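Local coordinates for protein esterase (Thermotoga maritima, PDB 3DOH) that acts as a thermostable esterase that probably hydrolyses carboxylic esters, pairing an alpha/beta-hydrolase domain with an immunoglobulin-like domain, at residues V112-L115 and V116-D120; V331-L334 and A335-G339. One frame throughout, in Å; residues are numbered along the deposited sequence.

Contact 1 of 2, residues V112-L115 and V116-D120; sequences VSQL and VPIFD
Gln-114, the last strand residue of 110-114 in the immunoglobulin-like N-terminal domain, reaches past Leu-115 to the carbonyl of Val-116 and holds the chain as it leaves the beta sheet. It is a worked example of a side-chain amide bonding to a backbone carbonyl two residues on, bridging strand end and loop alongside the backbone pairing. The polar part is one hydrogen bond, Gln-114 NE2 to Val-116 O, nearly straight at 172°. Its modelled length of 2.4 Å is doubtful at this resolution. With CG anti to the backbone N (chi1 -174°) and the chain extended beyond it, the glutamine runs out beside its own backbone until the amide meets that carbonyl. NE2 also donates to Val-126 O, and OE1 is hydrogen-bonded to the hydroxyl of Tyr-29. The buried amide is therefore gripped at both ends, which fixes its rotation and ties 116-120 to the strand 19-29 and to the approach to strand 129-139.

The apolar part falls to Ile-118, four residues on from Gln-114 and packed obliquely against it. Its CG1, set between its own backbone N and carbonyl carbon (chi1 53°), lies against the amide, 3.7 Å from Gln-114 CD. CG2 comes to the nitrogen end, 3.9 Å from Gln-114 NE2. Leu-115 and Val-116 meet more loosely, CB of Leu-115 to CG1 of Val-116 at 4.4 Å, and turn to the subunit interface, where Leu-115 packs on Leu-115 of a second subunit and Val-116 on Tyr-53 of that subunit. Farthest along Ile-118, the methyl CD1 reaches the oxygen end of the amide, 3.9 Å from Gln-114 OE1.

Contact 2 of 2, residues V331-L334 and A335-G339; sequences VKKL and AEIGG
Ala-335 N donates to Val-331 O (2.8 Å, 168°) and Glu-336 N to Lys-332 O (3.1 Å), but the pattern of helix 325-336 loosens from Glu-336 N, which also bonds weakly to Lys-333 O, and then at Ile-337 N, with weak bonds to Lys-333 O and Leu-334 O. Glu-336 lies between two lysines and packs on Arg-172 of a neighbouring subunit. Its CG sits between the backbone N and carbonyl carbon (chi1 67°), which folds the chain back along the helix, CG passing 3.5 Å from Lys-333 O. OE1 then faces Lys-332 NZ in a long salt bridge of 3.9 Å; that ammonium is also hydrogen-bonded to Asp-167 O of the same neighbouring subunit. A Schellman motif, a common C-terminal cap, closes the helix, with Gly-338 the first residue to leave helical angles, at positive phi (105°), where a CB would collide with the carbonyl oxygen of Ile-337. Lys-333 crosses Glu-336 at about a right angle, its CD 3.7 Å from Glu-336 OE2, and lays CE 4.1 Å from Ile-337 CG1. With Glu-336 cut back to an alanine, Lys-332 NZ is likely to lose its long salt bridge and Lys-333 CD the carboxylate beside it. Leu-334, on the buried side, packs on Val-341 of the following strand, while Ala-335 packs against Val-210 of that neighbouring subunit.

In the fold
Contact 1 and contact 2 lie far apart, on opposite sides of the chain's centre: their own centres are 63 Å from each other and their nearest atoms about 47 Å. The first belongs to the immunoglobulin-like domain, the second to the hydrolase domain, where helix 325-336 joins strands 311-316 and 341-346 in a beta-alpha-beta unit. The probable catalytic triad, Ser-271, His-359 and Asp-319, belongs to that same domain; Asp-319 lies between strand 311-316 and the helix that ends at contact 2. Both contacts also border other subunits, 112-120 the second and 331-339 the third, so each is local packing beside an assembly interface.

Contact 1 of 2, residues V112-L115 and V116-D120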
ATOM      1  N   VAL A 112      17.036 -16.134  22.751  1.00 29.65           N
ATOM      2  CA  VAL A 112      15.658 -16.009  23.050  1.00 29.19           C
ATOM      3  C   VAL A 112      15.519 -15.157  24.276  1.00 30.52           C
ATOM      4  O   VAL A 112      16.344 -15.259  25.202  1.00 30.99           O
ATOM      5  CB  VAL A 112      15.075 -17.377  23.386  1.00 28.87           C
ATOM      6  CG1 VAL A 112      13.582 -17.278  23.807  1.00 27.26           C
ATOM      7  CG2 VAL A 112      15.230 -18.293  22.220  1.00 27.72           C
ATOM      8  N   SER A 113      14.461 -14.343  24.312  1.00 30.73           N
ATOM      9  CA  SER A 113      14.152 -13.582  25.501  1.00 30.90           C
ATOM     10  C   SER A 113      12.706 -13.530  25.932  1.00 31.34           C
ATOM     11  O   SER A 113      11.793 -13.350  25.127  1.00 31.77           O
ATOM     12  CB  SER A 113      14.611 -12.160  25.330  1.00 30.79           C
ATOM     13  OG  SER A 113      15.944 -12.082  25.718  1.00 30.25           O
ATOM     14  N   GLN A 114      12.525 -13.637  27.238  1.00 31.46           N
ATOM     15  CA  GLN A 114      11.330 -13.149  27.855  1.00 31.67           C
ATOM     16  C   GLN A 114      11.610 -11.759  28.309  1.00 32.03           C
ATOM     17  O   GLN A 114      12.474 -11.566  29.117  1.00 32.79           O
ATOM     18  CB  GLN A 114      10.977 -13.983  29.055  1.00 31.62           C
ATOM     19  CG  GLN A 114       9.671 -13.586  29.616  1.00 30.03           C
ATOM     20  CD  GLN A 114       9.608 -13.966  31.030  1.00 29.35           C
ATOM     21  OE1 GLN A 114       9.908 -15.104  31.365  1.00 26.76           O
ATOM     22  NE2 GLN A 114       9.246 -13.019  31.895  1.00 27.91           N
ATOM     23  N   LEU A 115      10.859 -10.793  27.808  1.00 32.87           N
ATOM     24  CA  LEU A 115      11.238  -9.398  27.924  1.00 34.09           C
ATOM     25  C   LEU A 115      10.646  -8.680  29.120  1.00 35.38           C
ATOM     26  O   LEU A 115      11.212  -7.702  29.613  1.00 35.84           O
ATOM     27  CB  LEU A 115      10.816  -8.663  26.668  1.00 33.36           C
ATOM     28  CG  LEU A 115      11.493  -9.149  25.408  1.00 33.79           C
ATOM     29  CD1 LEU A 115      10.790  -8.627  24.138  1.00 32.94           C
ATOM     30  CD2 LEU A 115      12.931  -8.729  25.454  1.00 34.70           C
ATOM     31  N   VAL A 116       9.484  -9.145  29.543  1.00 36.86           N
ATOM     32  CA  VAL A 116       8.724  -8.519  30.584  1.00 38.18           C
ATOM     33  C   VAL A 116       8.425  -9.620  31.569  1.00 40.57           C
ATOM     34  O   VAL A 116       8.499 -10.817  31.210  1.00 41.07           O
ATOM     35  CB  VAL A 116       7.395  -7.999  30.048  1.00 37.91           C
ATOM     36  CG1 VAL A 116       7.626  -6.819  29.123  1.00 37.70           C
ATOM     37  CG2 VAL A 116       6.588  -9.120  29.376  1.00 36.25           C
ATOM     38  N   PRO A 117       8.067  -9.251  32.810  1.00 41.98           N
ATOM     39  CA  PRO A 117       7.747 -10.308  33.750  1.00 43.40           C
ATOM     40  C   PRO A 117       6.521 -11.043  33.230  1.00 45.03           C
ATOM     41  O   PRO A 117       5.841 -10.515  32.364  1.00 45.15           O
ATOM     42  CB  PRO A 117       7.448  -9.534  35.042  1.00 43.19           C
ATOM     43  CG  PRO A 117       8.137  -8.212  34.868  1.00 42.52           C
ATOM     44  CD  PRO A 117       7.932  -7.920  33.421  1.00 42.29           C
ATOM     45  N   ILE A 118       6.260 -12.257  33.706  1.00 47.36           N
ATOM     46  CA  ILE A 118       5.042 -12.988  33.317  1.00 49.80           C
ATOM     47  C   ILE A 118       4.374 -13.665  34.505  1.00 52.13           C
ATOM     48  O   ILE A 118       5.025 -13.991  35.520  1.00 52.12           O
ATOM     49  CB  ILE A 118       5.272 -14.048  32.225  1.00 49.31           C
ATOM     50  CG1 ILE A 118       6.406 -14.993  32.649  1.00 50.38           C
ATOM     51  CG2 ILE A 118       5.499 -13.395  30.872  1.00 48.16           C
ATOM     52  CD1 ILE A 118       6.276 -16.442  32.116  1.00 51.03           C
ATOM     53  N   PHE A 119       3.066 -13.868  34.372  1.00 54.82           N
ATOM     54  CA  PHE A 119       2.290 -14.414  35.468  1.00 58.22           C
ATOM     55  C   PHE A 119       2.471 -15.933  35.500  1.00 59.71           C
ATOM     56  O   PHE A 119       2.448 -16.573  34.446  1.00 60.52           O
ATOM     57  CB  PHE A 119       0.808 -13.994  35.350  1.00 58.33           C
ATOM     58  CG  PHE A 119       0.551 -12.537  35.726  1.00 60.02           C
ATOM     59  CD1 PHE A 119       0.626 -12.116  37.071  1.00 61.01           C
ATOM     60  CD2 PHE A 119       0.244 -11.577  34.737  1.00 61.00           C
ATOM     61  CE1 PHE A 119       0.394 -10.771  37.429  1.00 60.68           C
ATOM     62  CE2 PHE A 119       0.008 -10.221  35.073  1.00 60.03           C
ATOM     63  CZ  PHE A 119       0.078  -9.820  36.422  1.00 60.92           C
ATOM     64  N   ASP A 120       2.699 -16.506  36.683  1.00 61.22           N
ATOM     65  CA  ASP A 120       2.624 -17.975  36.822  1.00 62.50           C
ATOM     66  C   ASP A 120       1.414 -18.471  37.662  1.00 63.24           C
ATOM     67  O   ASP A 120       0.672 -17.667  38.268  1.00 63.07           O
ATOM     68  CB  ASP A 120       3.968 -18.588  37.265  1.00 62.15           C
ATOM     69  CG  ASP A 120       4.035 -18.855  38.751  1.00 62.58           C
ATOM     70  OD1 ASP A 120       3.156 -18.349  39.475  1.00 62.15           O
ATOM     71  OD2 ASP A 120       4.963 -19.574  39.193  1.00 62.20           O
TER

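Contact 2 of 2, residues V331-L334 and A335-G339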
ATOM      1  N   VAL A 331       8.545 -41.642 -20.380  1.00 27.91           N
ATOM      2  CA  VAL A 331       7.087 -41.799 -20.326  1.00 28.07           C
ATOM      3  C   VAL A 331       6.520 -42.216 -21.686  1.00 29.43           C
ATOM      4  O   VAL A 331       5.708 -43.160 -21.758  1.00 30.29           O
ATOM      5  CB  VAL A 331       6.381 -40.535 -19.833  1.00 27.02           C
ATOM      6  CG1 VAL A 331       4.937 -40.714 -19.945  1.00 25.94           C
ATOM      7  CG2 VAL A 331       6.749 -40.267 -18.418  1.00 25.72           C
ATOM      8  N   LYS A 332       6.945 -41.532 -22.758  1.00 30.57           N
ATOM      9  CA  LYS A 332       6.494 -41.861 -24.124  1.00 31.55           C
ATOM     10  C   LYS A 332       6.646 -43.337 -24.411  1.00 32.36           C
ATOM     11  O   LYS A 332       5.676 -43.994 -24.816  1.00 33.01           O
ATOM     12  CB  LYS A 332       7.256 -41.073 -25.184  1.00 31.46           C
ATOM     13  CG  LYS A 332       6.563 -40.953 -26.546  1.00 30.80           C
ATOM     14  CD  LYS A 332       7.417 -40.049 -27.484  1.00 32.05           C
ATOM     15  CE  LYS A 332       6.759 -39.703 -28.838  1.00 31.09           C
ATOM     16  NZ  LYS A 332       6.114 -40.862 -29.498  1.00 31.14           N
ATOM     17  N   LYS A 333       7.850 -43.854 -24.185  1.00 32.96           N
ATOM     18  CA  LYS A 333       8.173 -45.246 -24.495  1.00 34.02           C
ATOM     19  C   LYS A 333       7.369 -46.166 -23.583  1.00 34.08           C
ATOM     20  O   LYS A 333       6.690 -47.090 -24.059  1.00 33.77           O
ATOM     21  CB  LYS A 333       9.699 -45.463 -24.350  1.00 35.45           C
ATOM     22  CG  LYS A 333      10.253 -46.820 -24.761  1.00 35.53           C
ATOM     23  CD  LYS A 333      10.095 -47.097 -26.265  1.00 40.31           C
ATOM     24  CE  LYS A 333      10.550 -48.527 -26.637  1.00 39.45           C
ATOM     25  NZ  LYS A 333      10.293 -48.789 -28.076  1.00 42.31           N
ATOM     26  N   LEU A 334       7.416 -45.893 -22.280  1.00 34.28           N
ATOM     27  CA  LEU A 334       6.631 -46.670 -21.331  1.00 34.84           C
ATOM     28  C   LEU A 334       5.212 -46.847 -21.846  1.00 34.72           C
ATOM     29  O   LEU A 334       4.704 -47.958 -21.938  1.00 33.69           O
ATOM     30  CB  LEU A 334       6.588 -45.989 -19.961  1.00 35.26           C
ATOM     31  CG  LEU A 334       7.465 -46.569 -18.853  1.00 36.85           C
ATOM     32  CD1 LEU A 334       7.387 -48.102 -18.786  1.00 36.74           C
ATOM     33  CD2 LEU A 334       8.862 -46.133 -19.134  1.00 38.97           C
ATOM     34  N   ALA A 335       4.595 -45.722 -22.190  1.00 34.96           N
ATOM     35  CA  ALA A 335       3.234 -45.696 -22.675  1.00 35.34           C
ATOM     36  C   ALA A 335       3.006 -46.578 -23.916  1.00 36.08           C
ATOM     37  O   ALA A 335       2.026 -47.320 -23.969  1.00 35.27           O
ATOM     38  CB  ALA A 335       2.822 -44.263 -22.946  1.00 34.86           C
ATOM     39  N   GLU A 336       3.906 -46.515 -24.904  1.00 37.06           N
ATOM     40  CA  GLU A 336       3.609 -47.154 -26.185  1.00 37.94           C
ATOM     41  C   GLU A 336       3.902 -48.643 -26.178  1.00 37.98           C
ATOM     42  O   GLU A 336       3.607 -49.360 -27.129  1.00 38.65           O
ATOM     43  CB  GLU A 336       4.301 -46.445 -27.341  1.00 38.05           C
ATOM     44  CG  GLU A 336       5.779 -46.520 -27.379  1.00 40.56           C
ATOM     45  CD  GLU A 336       6.366 -45.314 -28.084  1.00 44.08           C
ATOM     46  OE1 GLU A 336       5.635 -44.701 -28.882  1.00 48.04           O
ATOM     47  OE2 GLU A 336       7.546 -44.963 -27.852  1.00 45.70           O
ATOM     48  N   ILE A 337       4.435 -49.110 -25.072  1.00 38.06           N
ATOM     49  CA  ILE A 337       4.859 -50.470 -24.930  1.00 38.10           C
ATOM     50  C   ILE A 337       3.889 -51.218 -24.011  1.00 38.94           C
ATOM     51  O   ILE A 337       4.038 -52.433 -23.786  1.00 39.40           O
ATOM     52  CB  ILE A 337       6.343 -50.449 -24.462  1.00 38.25           C
ATOM     53  CG1 ILE A 337       7.311 -50.776 -25.618  1.00 38.05           C
ATOM     54  CG2 ILE A 337       6.596 -51.174 -23.102  1.00 38.06           C
ATOM     55  CD1 ILE A 337       6.773 -51.612 -26.817  1.00 41.04           C
ATOM     56  N   GLY A 338       2.924 -50.492 -23.453  1.00 38.98           N
ATOM     57  CA  GLY A 338       1.896 -51.094 -22.623  1.00 39.25           C
ATOM     58  C   GLY A 338       2.067 -50.839 -21.136  1.00 39.93           C
ATOM     59  O   GLY A 338       1.333 -51.394 -20.318  1.00 40.14           O
ATOM     60  N   GLY A 339       3.036 -49.999 -20.782  1.00 40.54           N
ATOM     61  CA  GLY A 339       2.793 -48.887 -19.868  1.00 41.02           C
ATOM     62  C   GLY A 339       2.774 -49.208 -18.378  1.00 41.70           C
ATOM     63  O   GLY A 339       3.794 -49.565 -17.787  1.00 43.01           O
TER